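Local coordinates for glutamine aminotransferase class-II domain protein (PDB 3MDN) that probably hydrolyses glutamine to release ammonia for transfer, as class-II glutamine amidotransferases of the Ntn-hydrolase clan do, although its acceptor is not established, at residues 6-17 with 76-87. Sequence-based numbering, arbitrary orientation.
Sequences WAAYHGTPIFLE and AHHVRSGLFLSH
F84 lies sandwiched between L16 and Y9. The L16 methyl CD2 sits over the centre of one face, 3.8 Å from the ring centroid in a CH-pi contact, while Y9 CB covers the opposite face nearer the rim and I14 CG1 meets the edge in plane. The ring reaches this slot because CG stands between backbone N and carbonyl carbon (chi1 62°); a flat, apolar group suits a place lined by methyls and methylenes. I14 CD1 rests over the centre of the Y9 ring, whose OH donates to T12 O at 2.7 Å.

H77 ND1 gives E17 OE2 a 2.8 Å hydrogen bond from above the carboxylate plane, carboxylate and imidazole ring turned 63° apart. R80 CG lies over one face of F15, the arginine's aliphatic part serving as apolar cover.

Strands 6-10 and 84-87 run antiparallel at 172° in one of two larger antiparallel sheets, consistent with the Ntn-hydrolase fold, joined by bonds such as A7 N to S86 O at 2.8 Å. Where G11-T12 and G82-L83 turn their corners, a beta bulge shifts the register by two and the pairing passes to 13-15 with 80-81. A CB on G82 there would clash with G11 O.

E17 OE2 also forms a salt bridge with R54 of the second subunit; a carboxylate suits both partners, and an alanine here would probably leave H77 ND1 and that arginine without their mate. Further out, S81 OG accepts from L83 N in an ST turn and hydrogen-bonds Y51 O, and W50 packs against F84.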
ATOM      1  N   TRP D   6       1.394  17.382 -14.267  1.00 39.37           N
ATOM      2  CA  TRP D   6       1.644  16.258 -15.168  1.00 36.96           C
ATOM      3  C   TRP D   6       2.756  16.536 -16.198  1.00 35.04           C
ATOM      4  O   TRP D   6       3.098  17.698 -16.455  1.00 33.85           O
ATOM      5  CB  TRP D   6       0.360  15.735 -15.810  1.00 37.26           C
ATOM      6  CG  TRP D   6      -0.451  16.656 -16.750  1.00 40.95           C
ATOM      7  CD1 TRP D   6      -1.685  17.209 -16.494  1.00 44.04           C
ATOM      8  CD2 TRP D   6      -0.126  17.036 -18.109  1.00 40.20           C
ATOM      9  NE1 TRP D   6      -2.136  17.913 -17.598  1.00 45.15           N
ATOM     10  CE2 TRP D   6      -1.196  17.830 -18.594  1.00 42.44           C
ATOM     11  CE3 TRP D   6       0.953  16.776 -18.956  1.00 35.61           C
ATOM     12  CZ2 TRP D   6      -1.201  18.375 -19.887  1.00 40.36           C
ATOM     13  CZ3 TRP D   6       0.940  17.314 -20.236  1.00 35.77           C
ATOM     14  CH2 TRP D   6      -0.117  18.111 -20.686  1.00 35.96           C
ATOM     15  N   ALA D   7       3.330  15.468 -16.757  1.00 31.92           N
ATOM     16  CA  ALA D   7       4.320  15.586 -17.819  1.00 29.88           C
ATOM     17  C   ALA D   7       4.211  14.458 -18.840  1.00 28.27           C
ATOM     18  O   ALA D   7       3.929  13.305 -18.483  1.00 28.21           O
ATOM     19  CB  ALA D   7       5.722  15.646 -17.245  1.00 29.83           C
ATOM     20  N   ALA D   8       4.436  14.796 -20.107  1.00 25.57           N
ATOM     21  CA  ALA D   8       4.384  13.833 -21.201  1.00 24.78           C
ATOM     22  C   ALA D   8       5.608  13.967 -22.099  1.00 24.59           C
ATOM     23  O   ALA D   8       6.191  15.048 -22.220  1.00 24.99           O
ATOM     24  CB  ALA D   8       3.086  13.986 -22.021  1.00 23.29           C
ATOM     25  N   TYR D   9       5.981  12.875 -22.755  1.00 24.44           N
ATOM     26  CA  TYR D   9       7.182  12.873 -23.563  1.00 24.02           C
ATOM     27  C   TYR D   9       6.991  12.098 -24.861  1.00 24.57           C
ATOM     28  O   TYR D   9       6.347  11.059 -24.878  1.00 24.09           O
ATOM     29  CB  TYR D   9       8.362  12.345 -22.751  1.00 23.04           C
ATOM     30  CG  TYR D   9       9.654  12.303 -23.539  1.00 22.09           C
ATOM     31  CD1 TYR D   9      10.428  13.445 -23.703  1.00 21.74           C
ATOM     32  CD2 TYR D   9      10.102  11.107 -24.130  1.00 21.48           C
ATOM     33  CE1 TYR D   9      11.635  13.422 -24.447  1.00 21.75           C
ATOM     34  CE2 TYR D   9      11.302  11.078 -24.891  1.00 22.79           C
ATOM     35  CZ  TYR D   9      12.050  12.260 -25.039  1.00 20.98           C
ATOM     36  OH  TYR D   9      13.223  12.247 -25.739  1.00 22.31           O
ATOM     37  N   HIS D  10       7.540  12.638 -25.946  1.00 25.03           N
ATOM     38  CA  HIS D  10       7.502  11.992 -27.263  1.00 26.25           C
ATOM     39  C   HIS D  10       8.828  12.287 -28.022  1.00 26.09           C
ATOM     40  O   HIS D  10       9.125  13.450 -28.349  1.00 25.56           O
ATOM     41  CB  HIS D  10       6.281  12.512 -28.025  1.00 26.83           C
ATOM     42  CG  HIS D  10       6.016  11.819 -29.326  1.00 30.68           C
ATOM     43  ND1 HIS D  10       6.884  11.877 -30.391  1.00 36.16           N
ATOM     44  CD2 HIS D  10       4.949  11.106 -29.758  1.00 33.84           C
ATOM     45  CE1 HIS D  10       6.391  11.184 -31.405  1.00 36.32           C
ATOM     46  NE2 HIS D  10       5.222  10.692 -31.039  1.00 32.91           N
ATOM     47  N   GLY D  11       9.644  11.248 -28.238  1.00 25.78           N
ATOM     48  CA  GLY D  11      10.919  11.379 -28.947  1.00 25.71           C
ATOM     49  C   GLY D  11      11.855  10.184 -28.740  1.00 26.07           C
ATOM     50  O   GLY D  11      11.414   9.053 -28.484  1.00 25.90           O
ATOM     51  N   THR D  12      13.160  10.431 -28.852  1.00 25.57           N
ATOM     52  CA  THR D  12      14.156   9.398 -28.543  1.00 26.15           C
ATOM     53  C   THR D  12      13.960   8.853 -27.110  1.00 25.40           C
ATOM     54  O   THR D  12      13.781   9.651 -26.192  1.00 24.97           O
ATOM     55  CB  THR D  12      15.568   9.986 -28.677  1.00 25.59           C
ATOM     56  OG1 THR D  12      15.727  10.444 -30.011  1.00 27.85           O
ATOM     57  CG2 THR D  12      16.630   8.961 -28.396  1.00 26.17           C
ATOM     58  N   PRO D  13      14.019   7.510 -26.919  1.00 25.80           N
ATOM     59  CA  PRO D  13      13.718   6.998 -25.586  1.00 26.50           C
ATOM     60  C   PRO D  13      14.624   7.552 -24.488  1.00 27.02           C
ATOM     61  O   PRO D  13      15.835   7.608 -24.663  1.00 27.11           O
ATOM     62  CB  PRO D  13      13.872   5.459 -25.728  1.00 27.04           C
ATOM     63  CG  PRO D  13      13.637   5.183 -27.190  1.00 26.99           C
ATOM     64  CD  PRO D  13      14.236   6.424 -27.895  1.00 25.20           C
ATOM     65  N   ILE D  14      14.016   7.964 -23.376  1.00 27.22           N
ATOM     66  CA  ILE D  14      14.728   8.343 -22.146  1.00 26.98           C
ATOM     67  C   ILE D  14      14.205   7.532 -20.910  1.00 27.29           C
ATOM     68  O   ILE D  14      13.124   6.953 -20.955  1.00 26.26           O
ATOM     69  CB  ILE D  14      14.585   9.859 -21.885  1.00 28.16           C
ATOM     70  CG1 ILE D  14      13.100  10.239 -21.768  1.00 29.06           C
ATOM     71  CG2 ILE D  14      15.241  10.708 -23.043  1.00 26.78           C
ATOM     72  CD1 ILE D  14      12.854  11.690 -21.392  1.00 28.31           C
ATOM     73  N   PHE D  15      14.980   7.479 -19.828  1.00 26.61           N
ATOM     74  CA  PHE D  15      14.492   6.930 -18.589  1.00 27.63           C
ATOM     75  C   PHE D  15      13.329   7.763 -18.061  1.00 28.30           C
ATOM     76  O   PHE D  15      13.370   9.005 -18.077  1.00 28.87           O
ATOM     77  CB  PHE D  15      15.611   6.862 -17.544  1.00 27.99           C
ATOM     78  CG  PHE D  15      16.753   5.947 -17.918  1.00 27.97           C
ATOM     79  CD1 PHE D  15      16.644   4.566 -17.747  1.00 27.50           C
ATOM     80  CD2 PHE D  15      17.946   6.471 -18.432  1.00 27.64           C
ATOM     81  CE1 PHE D  15      17.709   3.710 -18.089  1.00 27.63           C
ATOM     82  CE2 PHE D  15      19.004   5.639 -18.783  1.00 27.21           C
ATOM     83  CZ  PHE D  15      18.888   4.242 -18.599  1.00 28.05           C
ATOM     84  N   LEU D  16      12.284   7.096 -17.585  1.00 28.18           N
ATOM     85  CA  LEU D  16      11.082   7.822 -17.186  1.00 28.62           C
ATOM     86  C   LEU D  16      11.446   8.950 -16.208  1.00 29.43           C
ATOM     87  O   LEU D  16      10.953  10.069 -16.330  1.00 28.67           O
ATOM     88  CB  LEU D  16      10.021   6.891 -16.597  1.00 26.90           C
ATOM     89  CG  LEU D  16       9.659   5.618 -17.380  1.00 27.26           C
ATOM     90  CD1 LEU D  16       8.505   4.873 -16.695  1.00 23.90           C
ATOM     91  CD2 LEU D  16       9.312   5.866 -18.848  1.00 26.55           C
ATOM     92  N   GLU D  17      12.340   8.647 -15.270  1.00 30.41           N
ATOM     93  CA  GLU D  17      12.772   9.630 -14.287  1.00 32.27           C
ATOM     94  C   GLU D  17      13.314  10.941 -14.890  1.00 33.43           C
ATOM     95  O   GLU D  17      13.204  11.973 -14.254  1.00 33.35           O
ATOM     96  CB  GLU D  17      13.804   9.028 -13.327  1.00 32.11           C
ATOM     97  CG  GLU D  17      15.148   8.694 -13.954  1.00 32.77           C
ATOM     98  CD  GLU D  17      16.165   8.186 -12.936  1.00 34.98           C
ATOM     99  OE1 GLU D  17      15.804   8.066 -11.745  1.00 37.18           O
ATOM    100  OE2 GLU D  17      17.315   7.872 -13.319  1.00 34.88           O
ATOM    101  N   ALA D  76      10.963   3.946 -12.737  1.00 27.83           N
ATOM    102  CA  ALA D  76      11.298   5.214 -13.381  1.00 27.55           C
ATOM    103  C   ALA D  76      12.807   5.332 -13.578  1.00 26.67           C
ATOM    104  O   ALA D  76      13.251   5.958 -14.525  1.00 27.03           O
ATOM    105  CB  ALA D  76      10.740   6.397 -12.585  1.00 27.89           C
ATOM    106  N   HIS D  77      13.592   4.689 -12.724  1.00 25.88           N
ATOM    107  CA  HIS D  77      15.060   4.706 -12.854  1.00 25.33           C
ATOM    108  C   HIS D  77      15.564   3.728 -13.922  1.00 24.92           C
ATOM    109  O   HIS D  77      16.679   3.856 -14.399  1.00 25.18           O
ATOM    110  CB  HIS D  77      15.715   4.379 -11.488  1.00 25.67           C
ATOM    111  CG  HIS D  77      17.218   4.427 -11.476  1.00 24.09           C
ATOM    112  ND1 HIS D  77      17.934   5.558 -11.793  1.00 25.01           N
ATOM    113  CD2 HIS D  77      18.136   3.504 -11.095  1.00 23.94           C
ATOM    114  CE1 HIS D  77      19.226   5.318 -11.663  1.00 22.69           C
ATOM    115  NE2 HIS D  77      19.373   4.077 -11.238  1.00 22.90           N
ATOM    116  N   HIS D  78      14.747   2.745 -14.298  1.00 24.53           N
ATOM    117  CA  HIS D  78      15.276   1.600 -15.065  1.00 23.62           C
ATOM    118  C   HIS D  78      14.654   1.410 -16.427  1.00 23.70           C
ATOM    119  O   HIS D  78      15.299   0.874 -17.311  1.00 24.19           O
ATOM    120  CB  HIS D  78      15.200   0.283 -14.267  1.00 21.41           C
ATOM    121  CG  HIS D  78      16.369   0.078 -13.362  1.00 20.00           C
ATOM    122  ND1 HIS D  78      16.341   0.388 -12.014  1.00 17.19           N
ATOM    123  CD2 HIS D  78      17.621  -0.360 -13.620  1.00 16.31           C
ATOM    124  CE1 HIS D  78      17.528   0.155 -11.492  1.00 13.98           C
ATOM    125  NE2 HIS D  78      18.319  -0.309 -12.442  1.00 16.80           N
ATOM    126  N   VAL D  79      13.395   1.807 -16.566  1.00 23.97           N
ATOM    127  CA  VAL D  79      12.659   1.714 -17.822  1.00 24.30           C
ATOM    128  C   VAL D  79      12.852   2.956 -18.718  1.00 25.20           C
ATOM    129  O   VAL D  79      12.715   4.108 -18.269  1.00 24.57           O
ATOM    130  CB  VAL D  79      11.140   1.547 -17.544  1.00 24.85           C
ATOM    131  CG1 VAL D  79      10.340   1.499 -18.845  1.00 25.34           C
ATOM    132  CG2 VAL D  79      10.872   0.305 -16.679  1.00 22.49           C
ATOM    133  N   ARG D  80      13.146   2.705 -19.992  1.00 25.76           N
ATOM    134  CA  ARG D  80      13.249   3.736 -21.016  1.00 26.69           C
ATOM    135  C   ARG D  80      12.054   3.716 -21.959  1.00 25.82           C
ATOM    136  O   ARG D  80      11.573   2.654 -22.335  1.00 25.52           O
ATOM    137  CB  ARG D  80      14.504   3.510 -21.832  1.00 27.66           C
ATOM    138  CG  ARG D  80      15.677   4.328 -21.364  1.00 32.45           C
ATOM    139  CD  ARG D  80      16.930   3.855 -22.062  1.00 37.97           C
ATOM    140  NE  ARG D  80      16.934   2.388 -22.136  1.00 41.21           N
ATOM    141  CZ  ARG D  80      18.005   1.665 -22.455  1.00 41.96           C
ATOM    142  NH1 ARG D  80      19.165   2.271 -22.696  1.00 41.47           N
ATOM    143  NH2 ARG D  80      17.917   0.347 -22.527  1.00 43.11           N
ATOM    144  N   SER D  81      11.561   4.895 -22.331  1.00 25.26           N
ATOM    145  CA  SER D  81      10.452   4.979 -23.278  1.00 24.46           C
ATOM    146  C   SER D  81      10.548   6.251 -24.123  1.00 24.14           C
ATOM    147  O   SER D  81      11.064   7.276 -23.682  1.00 23.92           O
ATOM    148  CB  SER D  81       9.096   4.889 -22.554  1.00 24.54           C
ATOM    149  OG  SER D  81       8.012   5.035 -23.464  1.00 23.36           O
ATOM    150  N   GLY D  82      10.069   6.148 -25.355  1.00 23.77           N
ATOM    151  CA  GLY D  82      10.049   7.248 -26.279  1.00 23.55           C
ATOM    152  C   GLY D  82       8.672   7.884 -26.304  1.00 24.06           C
ATOM    153  O   GLY D  82       8.464   8.876 -27.011  1.00 22.77           O
ATOM    154  N   LEU D  83       7.736   7.342 -25.513  1.00 23.52           N
ATOM    155  CA  LEU D  83       6.401   7.932 -25.444  1.00 24.28           C
ATOM    156  C   LEU D  83       5.755   7.565 -24.141  1.00 24.58           C
ATOM    157  O   LEU D  83       5.400   6.391 -23.921  1.00 24.28           O
ATOM    158  CB  LEU D  83       5.507   7.469 -26.615  1.00 24.18           C
ATOM    159  CG  LEU D  83       4.501   8.525 -27.133  1.00 26.03           C
ATOM    160  CD1 LEU D  83       3.749   8.009 -28.380  1.00 26.29           C
ATOM    161  CD2 LEU D  83       3.491   9.029 -26.079  1.00 24.34           C
ATOM    162  N   PHE D  84       5.612   8.543 -23.253  1.00 24.16           N
ATOM    163  CA  PHE D  84       4.970   8.248 -21.986  1.00 25.40           C
ATOM    164  C   PHE D  84       4.246   9.451 -21.365  1.00 26.42           C
ATOM    165  O   PHE D  84       4.474  10.580 -21.772  1.00 25.48           O
ATOM    166  CB  PHE D  84       5.956   7.612 -20.998  1.00 24.08           C
ATOM    167  CG  PHE D  84       7.134   8.492 -20.630  1.00 23.49           C
ATOM    168  CD1 PHE D  84       7.102   9.260 -19.486  1.00 21.32           C
ATOM    169  CD2 PHE D  84       8.288   8.500 -21.408  1.00 19.48           C
ATOM    170  CE1 PHE D  84       8.193  10.038 -19.136  1.00 24.11           C
ATOM    171  CE2 PHE D  84       9.384   9.257 -21.064  1.00 18.81           C
ATOM    172  CZ  PHE D  84       9.347  10.032 -19.935  1.00 22.19           C
ATOM    173  N   LEU D  85       3.403   9.168 -20.361  1.00 27.72           N
ATOM    174  CA  LEU D  85       2.565  10.163 -19.684  1.00 29.44           C
ATOM    175  C   LEU D  85       2.732   9.899 -18.198  1.00 30.57           C
ATOM    176  O   LEU D  85       2.636   8.731 -17.792  1.00 29.46           O
ATOM    177  CB  LEU D  85       1.093   9.930 -20.085  1.00 29.42           C
ATOM    178  CG  LEU D  85       0.523  10.592 -21.364  1.00 32.05           C
ATOM    179  CD1 LEU D  85       1.267  10.185 -22.603  1.00 33.14           C
ATOM    180  CD2 LEU D  85      -0.972  10.219 -21.474  1.00 36.38           C
ATOM    181  N   SER D  86       2.958  10.940 -17.391  1.00 31.57           N
ATOM    182  CA  SER D  86       3.054  10.805 -15.938  1.00 34.46           C
ATOM    183  C   SER D  86       2.399  11.957 -15.173  1.00 36.64           C
ATOM    184  O   SER D  86       2.370  13.081 -15.680  1.00 36.44           O
ATOM    185  CB  SER D  86       4.484  10.580 -15.482  1.00 34.24           C
ATOM    186  OG  SER D  86       5.355  11.488 -16.080  1.00 38.22           O
ATOM    187  N   HIS D  87       1.867  11.691 -13.967  1.00 39.24           N
ATOM    188  CA  HIS D  87       0.777  12.540 -13.394  1.00 42.75           C
ATOM    189  C   HIS D  87       0.582  12.430 -11.873  1.00 43.84           C
ATOM    190  O   HIS D  87       0.205  11.384 -11.371  1.00 44.21           O
ATOM    191  CB  HIS D  87      -0.580  12.290 -14.152  1.00 44.28           C
ATOM    192  CG  HIS D  87      -1.785  12.983 -13.548  1.00 47.84           C
ATOM    193  ND1 HIS D  87      -2.146  14.283 -13.864  1.00 50.68           N
ATOM    194  CD2 HIS D  87      -2.716  12.546 -12.662  1.00 50.14           C
ATOM    195  CE1 HIS D  87      -3.232  14.619 -13.187  1.00 51.56           C
ATOM    196  NE2 HIS D  87      -3.602  13.580 -12.451  1.00 52.39           N
TER